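Local coordinates for uncharacterized protein (Exiguobacterium sibiricum, PDB 3B77) that is of unknown function but carries a bacterial pleckstrin homology domain together with a helical region that probably serves oligomerisation, at residues A[66-71]-A[185-190]; A[90-93]-A[98-101]. All coordinates share one frame; numbering follows the deposited sequence.

Interaction 1: A[66-71]-A[185-190]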
loop_
_atom_site.group_PDB
_atom_site.type_symbol
_atom_site.label_atom_id
_atom_site.label_comp_id
_atom_site.label_asym_id
_atom_site.label_seq_id
_atom_site.Cartn_x
_atom_site.Cartn_y
_atom_site.Cartn_z
ATOM N N TYR A 66 42.174 -26.750 15.750
ATOM C CA TYR A 66 41.000 -25.939 15.995
ATOM C C TYR A 66 41.466 -24.567 16.429
ATOM O O TYR A 66 41.686 -24.342 17.608
ATOM C CB TYR A 66 40.108 -26.571 17.065
ATOM C CG TYR A 66 39.629 -27.974 16.736
ATOM C CD1 TYR A 66 38.741 -28.197 15.693
ATOM C CD2 TYR A 66 40.055 -29.066 17.476
ATOM C CE1 TYR A 66 38.290 -29.488 15.372
ATOM C CE2 TYR A 66 39.614 -30.355 17.177
ATOM C CZ TYR A 66 38.727 -30.570 16.116
ATOM O OH TYR A 66 38.277 -31.853 15.803
ATOM N N PRO A 67 41.652 -23.652 15.469
ATOM C CA PRO A 67 41.981 -22.273 15.827
ATOM C C PRO A 67 40.837 -21.664 16.611
ATOM O O PRO A 67 39.681 -21.824 16.223
ATOM C CB PRO A 67 42.136 -21.578 14.462
ATOM C CG PRO A 67 42.422 -22.691 13.502
ATOM C CD PRO A 67 41.575 -23.821 14.004
ATOM N N TYR A 68 41.152 -21.004 17.714
ATOM C CA TYR A 68 40.111 -20.473 18.606
ATOM C C TYR A 68 39.151 -19.563 17.849
ATOM O O TYR A 68 37.920 -19.618 18.080
ATOM C CB TYR A 68 40.733 -19.699 19.785
ATOM C CG TYR A 68 41.768 -20.496 20.552
ATOM C CD1 TYR A 68 41.493 -21.790 20.992
ATOM C CD2 TYR A 68 43.004 -19.956 20.840
ATOM C CE1 TYR A 68 42.446 -22.528 21.697
ATOM C CE2 TYR A 68 43.944 -20.663 21.542
ATOM C CZ TYR A 68 43.677 -21.952 21.970
ATOM O OH TYR A 68 44.645 -22.657 22.653
ATOM N N ALA A 69 39.738 -18.754 16.948
ATOM C CA ALA A 69 38.997 -17.794 16.104
ATOM C C ALA A 69 37.859 -18.409 15.312
ATOM O O ALA A 69 36.896 -17.734 15.064
ATOM C CB ALA A 69 39.939 -17.060 15.165
ATOM N N HIS A 70 37.972 -19.663 14.906
ATOM C CA HIS A 70 36.922 -20.333 14.138
ATOM C C HIS A 70 36.212 -21.400 14.943
ATOM O O HIS A 70 35.163 -21.890 14.525
ATOM C CB HIS A 70 37.509 -20.973 12.876
ATOM C CG HIS A 70 38.249 -20.004 12.015
ATOM N ND1 HIS A 70 37.646 -18.886 11.472
ATOM C CD2 HIS A 70 39.546 -19.961 11.626
ATOM C CE1 HIS A 70 38.543 -18.191 10.792
ATOM N NE2 HIS A 70 39.704 -18.819 10.868
ATOM N N TYR A 71 36.799 -21.806 16.071
ATOM C CA TYR A 71 36.195 -22.817 16.943
ATOM C C TYR A 71 36.176 -22.282 18.361
ATOM O O TYR A 71 37.145 -22.410 19.085
ATOM C CB TYR A 71 36.982 -24.118 16.882
ATOM C CG TYR A 71 37.044 -24.719 15.517
ATOM C CD1 TYR A 71 36.038 -25.530 15.065
ATOM C CD2 TYR A 71 38.097 -24.465 14.683
ATOM C CE1 TYR A 71 36.071 -26.076 13.819
ATOM C CE2 TYR A 71 38.146 -25.004 13.434
ATOM C CZ TYR A 71 37.125 -25.801 12.997
ATOM O OH TYR A 71 37.152 -26.358 11.722
ATOM N N SER A 185 48.050 -14.240 25.887
ATOM C CA SER A 185 48.077 -13.490 27.132
ATOM C C SER A 185 47.185 -14.132 28.171
ATOM O O SER A 185 47.421 -14.000 29.368
ATOM C CB SER A 185 47.675 -12.039 26.905
ATOM O OG SER A 185 46.443 -11.945 26.220
ATOM N N PHE A 186 46.175 -14.857 27.721
ATOM C CA PHE A 186 45.313 -15.571 28.645
ATOM C C PHE A 186 46.008 -16.781 29.294
ATOM O O PHE A 186 45.790 -17.055 30.462
ATOM C CB PHE A 186 44.018 -15.996 27.958
ATOM C CG PHE A 186 43.134 -14.853 27.617
ATOM C CD1 PHE A 186 43.409 -14.051 26.541
ATOM C CD2 PHE A 186 42.041 -14.560 28.387
ATOM C CE1 PHE A 186 42.595 -12.989 26.244
ATOM C CE2 PHE A 186 41.235 -13.498 28.080
ATOM C CZ PHE A 186 41.513 -12.717 27.020
ATOM N N TYR A 187 46.812 -17.514 28.537
ATOM C CA TYR A 187 47.599 -18.600 29.110
ATOM C C TYR A 187 48.751 -18.018 29.919
ATOM O O TYR A 187 49.101 -18.521 30.971
ATOM C CB TYR A 187 48.154 -19.500 28.026
ATOM C CG TYR A 187 47.120 -20.322 27.312
ATOM C CD1 TYR A 187 46.506 -21.383 27.955
ATOM C CD2 TYR A 187 46.768 -20.061 26.004
ATOM C CE1 TYR A 187 45.554 -22.148 27.333
ATOM C CE2 TYR A 187 45.814 -20.840 25.358
ATOM C CZ TYR A 187 45.201 -21.885 26.031
ATOM O OH TYR A 187 44.218 -22.679 25.430
ATOM N N GLU A 188 49.341 -16.947 29.417
ATOM C CA GLU A 188 50.437 -16.264 30.100
ATOM C C GLU A 188 50.007 -15.834 31.492
ATOM O O GLU A 188 50.765 -15.970 32.433
ATOM C CB GLU A 188 50.868 -15.041 29.282
ATOM C CG GLU A 188 52.369 -14.778 29.238
ATOM C CD GLU A 188 52.825 -14.205 27.873
ATOM O OE1 GLU A 188 51.999 -13.603 27.126
ATOM O OE2 GLU A 188 54.017 -14.386 27.541
ATOM N N LYS A 189 48.783 -15.337 31.614
ATOM C CA LYS A 189 48.263 -14.812 32.877
ATOM C C LYS A 189 48.054 -15.872 33.952
ATOM O O LYS A 189 48.316 -15.620 35.129
ATOM C CB LYS A 189 46.942 -14.104 32.607
ATOM C CG LYS A 189 46.280 -13.382 33.784
ATOM C CD LYS A 189 44.926 -12.902 33.324
ATOM C CE LYS A 189 44.300 -11.889 34.216
ATOM N NZ LYS A 189 44.564 -10.502 33.756
ATOM N N TYR A 190 47.598 -17.052 33.537
ATOM C CA TYR A 190 47.253 -18.126 34.468
ATOM C C TYR A 190 48.248 -19.274 34.574
ATOM O O TYR A 190 48.226 -19.992 35.567
ATOM C CB TYR A 190 45.887 -18.723 34.120
ATOM C CG TYR A 190 44.741 -17.760 34.279
ATOM C CD1 TYR A 190 44.326 -17.346 35.550
ATOM C CD2 TYR A 190 44.060 -17.267 33.168
ATOM C CE1 TYR A 190 43.284 -16.462 35.709
ATOM C CE2 TYR A 190 43.021 -16.385 33.317
ATOM C CZ TYR A 190 42.630 -15.990 34.601
ATOM O OH TYR A 190 41.588 -15.115 34.780
#
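The hydroxyl of Tyr68 sits at the edge of the Tyr187 ring, close to its plane, whereas the Tyr187 hydroxyl meets the Tyr68 ring obliquely. Further along 66-71, away from this pair, CD1 of Tyr66 stands over the centre of one face of the Tyr71 ring. The two contacting side chains come from opposite directions and span well-separated backbones: the CA atoms of Tyr68 and Phe186, the nearest across the segments, are 12.3 Å apart. Tyr187 OH donates a hydrogen bond to Tyr68 OH (2.8 Å). Carbon contact is slight, with Tyr68 CZ and Tyr187 CE2 4.2 Å apart. In Tyr187, CG is anti to the carbonyl carbon (chi1 -69°), which carries the ring off helix 184-191 toward Tyr68. The Tyr187 side chain packs on Ala117, Leu118 and Ile121 of helix 108-146. This buried contact ties the turn after strand 62-67, in the PH-family part of the chain, to the C-terminal helix of the YvbH-like part. Tyr68 OH accepts from Tyr187 and donates to Thr44 O, at the end of strand 39-44, giving a short hydrogen-bond chain from Tyr187 through Tyr68 to Thr44. Both buried tyrosine oxygens are thus engaged, and cooperativity would probably strengthen each link.

Interaction 2: A[90-93]-A[98-101]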
loop_
_atom_site.group_PDB
_atom_site.type_symbol
_atom_site.label_atom_id
_atom_site.label_comp_id
_atom_site.label_asym_id
_atom_site.label_seq_id
_atom_site.Cartn_x
_atom_site.Cartn_y
_atom_site.Cartn_z
ATOM N N ILE A 90 39.251 -32.565 32.964
ATOM C CA ILE A 90 38.915 -31.237 32.433
ATOM C C ILE A 90 38.073 -31.446 31.186
ATOM O O ILE A 90 38.346 -32.324 30.370
ATOM C CB ILE A 90 40.162 -30.380 32.121
ATOM C CG1 ILE A 90 39.755 -28.946 31.754
ATOM C CG2 ILE A 90 40.997 -31.021 31.037
ATOM C CD1 ILE A 90 40.923 -27.980 31.692
ATOM N N LYS A 91 37.007 -30.667 31.076
ATOM C CA LYS A 91 36.115 -30.752 29.947
ATOM C C LYS A 91 35.882 -29.385 29.324
ATOM O O LYS A 91 36.018 -28.354 29.974
ATOM C CB LYS A 91 34.755 -31.301 30.362
ATOM C CG LYS A 91 34.730 -32.671 31.018
ATOM C CD LYS A 91 33.338 -32.957 31.648
ATOM C CE LYS A 91 32.188 -32.938 30.602
ATOM N NZ LYS A 91 30.809 -33.161 31.186
ATOM N N PHE A 92 35.528 -29.413 28.046
ATOM C CA PHE A 92 35.132 -28.234 27.283
ATOM C C PHE A 92 34.637 -28.666 25.920
ATOM O O PHE A 92 34.723 -29.836 25.546
ATOM C CB PHE A 92 36.268 -27.221 27.128
ATOM C CG PHE A 92 37.495 -27.785 26.503
ATOM C CD1 PHE A 92 38.470 -28.392 27.283
ATOM C CD2 PHE A 92 37.687 -27.707 25.130
ATOM C CE1 PHE A 92 39.591 -28.910 26.698
ATOM C CE2 PHE A 92 38.802 -28.211 24.535
ATOM C CZ PHE A 92 39.755 -28.820 25.303
ATOM N N GLU A 93 34.084 -27.699 25.207
ATOM C CA GLU A 93 33.622 -27.885 23.858
ATOM C C GLU A 93 34.301 -26.834 23.014
ATOM O O GLU A 93 34.306 -25.651 23.355
ATOM C CB GLU A 93 32.104 -27.742 23.789
ATOM C CG GLU A 93 31.357 -28.811 24.619
ATOM C CD GLU A 93 29.844 -28.738 24.509
ATOM O OE1 GLU A 93 29.320 -27.949 23.676
ATOM O OE2 GLU A 93 29.191 -29.495 25.275
ATOM N N HIS A 98 33.062 -32.129 21.826
ATOM C CA HIS A 98 33.255 -32.392 23.245
ATOM C C HIS A 98 34.651 -32.909 23.548
ATOM O O HIS A 98 35.129 -33.823 22.890
ATOM C CB HIS A 98 32.223 -33.425 23.716
ATOM C CG HIS A 98 30.824 -32.898 23.734
ATOM N ND1 HIS A 98 30.165 -32.508 22.585
ATOM C CD2 HIS A 98 29.969 -32.665 24.757
ATOM C CE1 HIS A 98 28.961 -32.059 22.900
ATOM N NE2 HIS A 98 28.817 -32.142 24.213
ATOM N N TYR A 99 35.300 -32.307 24.537
ATOM C CA TYR A 99 36.607 -32.740 24.977
ATOM C C TYR A 99 36.557 -33.011 26.443
ATOM O O TYR A 99 36.110 -32.188 27.214
ATOM C CB TYR A 99 37.690 -31.705 24.673
ATOM C CG TYR A 99 38.299 -31.923 23.321
ATOM C CD1 TYR A 99 37.679 -31.455 22.167
ATOM C CD2 TYR A 99 39.469 -32.643 23.180
ATOM C CE1 TYR A 99 38.233 -31.681 20.902
ATOM C CE2 TYR A 99 40.029 -32.880 21.920
ATOM C CZ TYR A 99 39.409 -32.400 20.787
ATOM O OH TYR A 99 39.966 -32.659 19.556
ATOM N N SER A 100 36.994 -34.207 26.805
ATOM C CA SER A 100 37.109 -34.619 28.174
ATOM C C SER A 100 38.500 -35.209 28.288
ATOM O O SER A 100 38.797 -36.191 27.631
ATOM C CB SER A 100 36.058 -35.666 28.488
ATOM O OG SER A 100 36.303 -36.228 29.765
ATOM N N ILE A 101 39.353 -34.604 29.105
ATOM C CA ILE A 101 40.739 -35.051 29.233
ATOM C C ILE A 101 41.048 -35.411 30.677
ATOM O O ILE A 101 40.872 -34.583 31.567
ATOM C CB ILE A 101 41.722 -33.957 28.740
ATOM C CG1 ILE A 101 41.340 -33.487 27.320
ATOM C CG2 ILE A 101 43.154 -34.476 28.774
ATOM C CD1 ILE A 101 42.106 -32.270 26.844
#
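Four backbone hydrogen bonds join Ile90 to Ile101 and Phe92 to Tyr99, the two hydrogen-bonded pairs of an antiparallel arrangement whose strand axes run at 168°. Ile101 N reaches Ile90 O at 2.8 Å and Tyr99 N reaches Phe92 O at 2.7 Å; the return bonds run from Ile90 N and Phe92 N. At the non-hydrogen-bonded pairs Lys91-Ser100 and Glu93-His98 the CA atoms lie closer together, and Lys91 CA makes a CA-H...O contact with Tyr99 O (3.1 Å).

Apolar contacts gather on the face bearing Ile90, Phe92, Tyr99 and Ile101. Phe92 CG stands between its backbone N and carbonyl carbon (chi1 56°), laying the ring across the neighbouring strand, where Tyr99 CB sits over one face in a CH-pi contact, 3.7 Å from the ring centroid. The two aromatic planes lie only 5° apart, but their offset leaves little of one ring above the other. Ile90 CG2 lies 3.8 Å from Ile101 CB, the side chains running alongside each other.

On the other face, Glu93 and His98 lie side by side. Glu93 CD stands over one face of the imidazole, and Glu93 CG makes a CH-pi contact 4.1 Å from the His98 ring centroid.

Ile90 and Phe92 meet Leu118 of helix 108-146; Tyr99 and Ile101 meet Tyr41 of the other sheet. Such a hairpin, its apolar face turned to the facing sheet and a helix, is characteristic of the two-sheet pleckstrin homology fold with its C-terminal helix.

From the N terminus, the chain builds the five-stranded sheet and, at its last strand, 62-67, runs into 66-71, the first half of interaction 1. Strand 73-79 then opens the three-stranded sheet, and the tight turn between strands 87-94 and 97-104 is closed by interaction 2. The chain continues through helices 108-146 and 156-178 before helix 184-191 returns to close the much longer loop of interaction 1, inside which interaction 2 is nested. Their centres lie 15 Å apart, yet they touch where Tyr66 CE2 packs 3.3 Å from Tyr99 OH. Leu118 is touched by Tyr187 of interaction 1 and by Ile90 and Phe92 of interaction 2, so helix 108-146 lies against both the C-terminal helix and the three-stranded sheet.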